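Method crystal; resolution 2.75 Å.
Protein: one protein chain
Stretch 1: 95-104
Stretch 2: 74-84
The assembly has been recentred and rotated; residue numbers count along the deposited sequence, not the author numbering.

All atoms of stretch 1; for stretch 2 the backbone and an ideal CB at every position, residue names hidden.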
# COMPACT_ATOMS: atom_id res chain seq x y z
N ASP A 95 0.42 0.70 -16.03
CA ASP A 95 1.76 1.28 -16.16
C ASP A 95 1.57 2.48 -17.10
O ASP A 95 1.38 2.29 -18.31
CB ASP A 95 2.71 0.21 -16.73
CG ASP A 95 4.13 0.73 -16.99
OD1 ASP A 95 4.33 1.96 -17.12
OD2 ASP A 95 5.04 -0.13 -17.10
N LEU A 96 1.62 3.69 -16.54
CA LEU A 96 1.44 4.93 -17.31
C LEU A 96 2.74 5.67 -17.66
O LEU A 96 2.69 6.84 -18.05
CB LEU A 96 0.49 5.87 -16.56
CG LEU A 96 -0.94 5.39 -16.29
CD1 LEU A 96 -1.67 6.34 -15.37
CD2 LEU A 96 -1.72 5.22 -17.59
N SER A 97 3.89 5.00 -17.55
CA SER A 97 5.20 5.62 -17.86
C SER A 97 5.35 6.08 -19.32
O SER A 97 6.14 6.96 -19.62
CB SER A 97 6.34 4.67 -17.54
OG SER A 97 6.25 3.48 -18.30
N GLU A 98 4.58 5.45 -20.20
CA GLU A 98 4.59 5.76 -21.64
C GLU A 98 3.95 7.16 -21.82
O GLU A 98 4.46 8.01 -22.55
CB GLU A 98 3.77 4.67 -22.38
CG GLU A 98 4.02 4.51 -23.88
CD GLU A 98 5.37 3.85 -24.22
OE1 GLU A 98 6.14 3.49 -23.29
OE2 GLU A 98 5.67 3.69 -25.44
N ALA A 99 2.85 7.38 -21.11
CA ALA A 99 2.11 8.65 -21.17
C ALA A 99 2.62 9.76 -20.26
O ALA A 99 2.38 10.94 -20.54
CB ALA A 99 0.65 8.39 -20.83
N LEU A 100 3.31 9.39 -19.20
CA LEU A 100 3.78 10.37 -18.23
C LEU A 100 5.29 10.28 -17.98
O LEU A 100 5.73 10.03 -16.86
CB LEU A 100 2.99 10.15 -16.94
CG LEU A 100 1.47 10.18 -17.09
CD1 LEU A 100 0.82 9.75 -15.78
CD2 LEU A 100 0.97 11.55 -17.53
N PRO A 101 6.09 10.54 -19.02
CA PRO A 101 7.54 10.47 -18.86
C PRO A 101 8.14 11.47 -17.86
O PRO A 101 9.18 11.18 -17.27
CB PRO A 101 8.06 10.74 -20.27
CG PRO A 101 7.02 11.62 -20.87
CD PRO A 101 5.71 11.13 -20.32
N ALA A 102 7.50 12.62 -17.66
CA ALA A 102 7.99 13.66 -16.74
C ALA A 102 7.37 13.61 -15.34
O ALA A 102 7.60 14.50 -14.52
CB ALA A 102 7.72 15.02 -17.36
N LEU A 103 6.62 12.55 -15.05
CA LEU A 103 5.92 12.43 -13.77
C LEU A 103 6.84 12.54 -12.55
O LEU A 103 7.86 11.86 -12.47
CB LEU A 103 5.14 11.12 -13.73
CG LEU A 103 4.12 10.99 -12.60
CD1 LEU A 103 3.11 12.13 -12.64
CD2 LEU A 103 3.42 9.65 -12.72
N GLU A 104 6.46 13.42 -11.62
CA GLU A 104 7.22 13.66 -10.38
C GLU A 104 6.41 13.40 -9.12
O GLU A 104 6.98 13.13 -8.07
CB GLU A 104 7.66 15.13 -10.29
CG GLU A 104 8.49 15.61 -11.45
CD GLU A 104 8.90 17.08 -11.34
OE1 GLU A 104 8.64 17.72 -10.30
OE2 GLU A 104 9.50 17.58 -12.33
N UNK A 74 -2.56 6.36 -24.80
CA UNK A 74 -2.79 6.65 -26.22
C UNK A 74 -2.03 7.88 -26.65
O UNK A 74 -1.98 8.16 -27.82
CB UNK A 74 -4.28 6.84 -26.50
N UNK A 75 -1.48 8.63 -25.70
CA UNK A 75 -0.70 9.82 -26.03
C UNK A 75 0.44 10.00 -25.03
O UNK A 75 0.63 9.19 -24.13
CB UNK A 75 -1.59 11.06 -26.05
N UNK A 76 1.19 11.08 -25.22
CA UNK A 76 2.31 11.42 -24.37
C UNK A 76 2.12 12.86 -23.88
O UNK A 76 2.09 13.79 -24.69
CB UNK A 76 3.64 11.25 -25.11
N UNK A 77 1.97 13.03 -22.56
CA UNK A 77 1.83 14.35 -21.95
C UNK A 77 3.25 14.67 -21.52
O UNK A 77 3.60 14.52 -20.36
CB UNK A 77 0.83 14.38 -20.79
N UNK A 78 4.08 15.09 -22.48
CA UNK A 78 5.52 15.36 -22.24
C UNK A 78 5.89 16.19 -21.01
O UNK A 78 6.97 16.00 -20.50
CB UNK A 78 6.09 16.08 -23.47
N UNK A 79 5.01 17.08 -20.54
CA UNK A 79 5.32 17.95 -19.37
C UNK A 79 4.47 17.80 -18.11
O UNK A 79 4.58 18.60 -17.19
CB UNK A 79 5.21 19.41 -19.81
N UNK A 80 3.62 16.79 -18.08
CA UNK A 80 2.78 16.58 -16.93
C UNK A 80 3.65 16.04 -15.81
O UNK A 80 4.21 14.95 -15.93
CB UNK A 80 1.62 15.63 -17.25
N UNK A 81 3.79 16.81 -14.73
CA UNK A 81 4.59 16.40 -13.58
C UNK A 81 3.76 15.84 -12.43
O UNK A 81 4.34 15.31 -11.49
CB UNK A 81 5.41 17.59 -13.08
N UNK A 82 2.44 15.93 -12.51
CA UNK A 82 1.56 15.45 -11.46
C UNK A 82 0.37 14.67 -11.98
O UNK A 82 -0.28 15.08 -12.92
CB UNK A 82 1.07 16.63 -10.62
N UNK A 83 0.08 13.55 -11.33
CA UNK A 83 -1.06 12.70 -11.64
C UNK A 83 -1.98 12.71 -10.41
O UNK A 83 -1.58 12.23 -9.35
CB UNK A 83 -0.62 11.28 -12.01
N UNK A 84 -3.19 13.25 -10.55
CA UNK A 84 -4.18 13.33 -9.48
C UNK A 84 -5.32 12.33 -9.77
O UNK A 84 -6.18 12.61 -10.61
CB UNK A 84 -4.72 14.76 -9.35

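Positions 74 and 75 both send CA-to-CB away from stretch 1, and no atom of that stretch lies within 5.5 Å of either ideal CB. Nothing here selects a side chain, and polar or charged ones would do; the residues are Asn-74 and Glu-75. The backbone of Glu-75 does take part, since its O lies 3.4 Å from Ala-99 CA in a CA-H...O contact.

At 76 the bond points sideways, and the ideal CB is 4.2 Å from Glu-98 O and 5.2 Å from Pro-101 CD. The extended backbone (-126/117) favours beta-branched residues, and a modest apolar group would suit the proline. The residue is Val-76, whose CG1 rests 4.1 Å from Pro-101 CG, while its CG2 approaches Glu-98 O at 3.7 Å.

Position 77 is anchored through its backbone: its N donates to Ala-99 O at 2.9 Å, so proline is excluded. The CB lies 4.3 Å from Leu-100 CD2, with the Ala-99 methyl nearby, and a sizeable apolar side chain, aliphatic or aromatic, would suit. In Phe-77, CD1 lies 4.3 Å from Ala-99 CB and 4.2 Å from Leu-100 CD2, and Ala-99 O sits at the ring edge, near its plane.

Positions 78 and 79 are the middle of a type I turn from 77 to 80. Both CBs point away, so small polar residues familiar in turns would serve, and Thr-78 and Asn-79 fill them. The backbone still matters, for Thr-78 O lies 3.4 Å from Ala-102 CB.

At 80 the CB is already 4.1 Å from Leu-100 CD2. A small apolar residue suffices for this contact, though stretch 1 alone does not exclude others. Ala-80 makes it with its methyl alone. A water donates to Phe-77 O (2.8 Å) and Ala-80 O (2.7 Å) and accepts from Ala-102 N (2.8 Å), joining the turn to stretch 1.

Position 81 accepts from Glu-104 N through its O, at 2.8 Å. Its sideways CB lies 3.9 Å from Glu-104 CD, so a basic or polar residue might seem apt, as might an aliphatic one packing on the chain. It is Ile-81, whose CG2 lies 3.5 Å from Glu-104 OE2 and 3.7 Å from Ala-102 O, without a polar bond.

In the strand 82-84, position 82 points away and tolerates polarity: Glu-82. At 83 the bond points toward stretch 1, and the ideal CB lies 3.9 Å from Leu-103 CD1 and 4.3 Å from Leu-100 CD1; a medium-sized apolar side chain, such as a branched aliphatic one, would suit. Leu-83 CD2 reaches Leu-96 CD1 and Leu-100 CD1, each at 3.9 Å. Position 84, out of reach, is Ala-84.

Stretch 2 (74-84) NEVFTNAIELA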
# COMPACT_ATOMS: atom_id res chain seq x y z
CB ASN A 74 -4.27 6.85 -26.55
CG ASN A 74 -5.07 5.56 -26.47
OD1 ASN A 74 -4.54 4.48 -26.20
ND2 ASN A 74 -6.38 5.67 -26.70
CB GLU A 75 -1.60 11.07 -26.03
CG GLU A 75 -2.81 11.03 -26.96
CD GLU A 75 -2.47 10.84 -28.43
OE1 GLU A 75 -1.30 11.03 -28.86
OE2 GLU A 75 -3.41 10.51 -29.17
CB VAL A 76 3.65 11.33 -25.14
CG1 VAL A 76 4.81 11.81 -24.28
CG2 VAL A 76 3.88 9.90 -25.64
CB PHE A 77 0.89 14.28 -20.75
CG PHE A 77 -0.50 13.81 -21.08
CD1 PHE A 77 -0.78 12.45 -21.19
CD2 PHE A 77 -1.54 14.73 -21.23
CE1 PHE A 77 -2.08 12.02 -21.48
CE2 PHE A 77 -2.84 14.31 -21.51
CZ PHE A 77 -3.11 12.95 -21.64
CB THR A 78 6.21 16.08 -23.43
OG1 THR A 78 5.65 17.38 -23.57
CG2 THR A 78 6.08 15.32 -24.77
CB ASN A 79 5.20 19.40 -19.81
CG ASN A 79 6.10 19.72 -20.95
OD1 ASN A 79 7.25 19.30 -20.99
ND2 ASN A 79 5.58 20.48 -21.88
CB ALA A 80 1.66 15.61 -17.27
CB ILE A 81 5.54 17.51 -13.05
CG1 ILE A 81 4.77 18.71 -12.46
CG2 ILE A 81 6.49 17.96 -14.15
CD1 ILE A 81 5.67 19.73 -11.79
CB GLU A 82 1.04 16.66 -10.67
CG GLU A 82 -0.00 16.35 -9.60
CD GLU A 82 -0.52 17.61 -8.89
OE1 GLU A 82 -1.75 17.84 -8.94
OE2 GLU A 82 0.30 18.38 -8.32
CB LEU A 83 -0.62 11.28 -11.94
CG LEU A 83 -1.76 10.29 -12.21
CD1 LEU A 83 -2.65 10.76 -13.36
CD2 LEU A 83 -1.19 8.91 -12.49
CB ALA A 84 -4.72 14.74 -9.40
O HOH W 1 4.81 13.40 -18.10
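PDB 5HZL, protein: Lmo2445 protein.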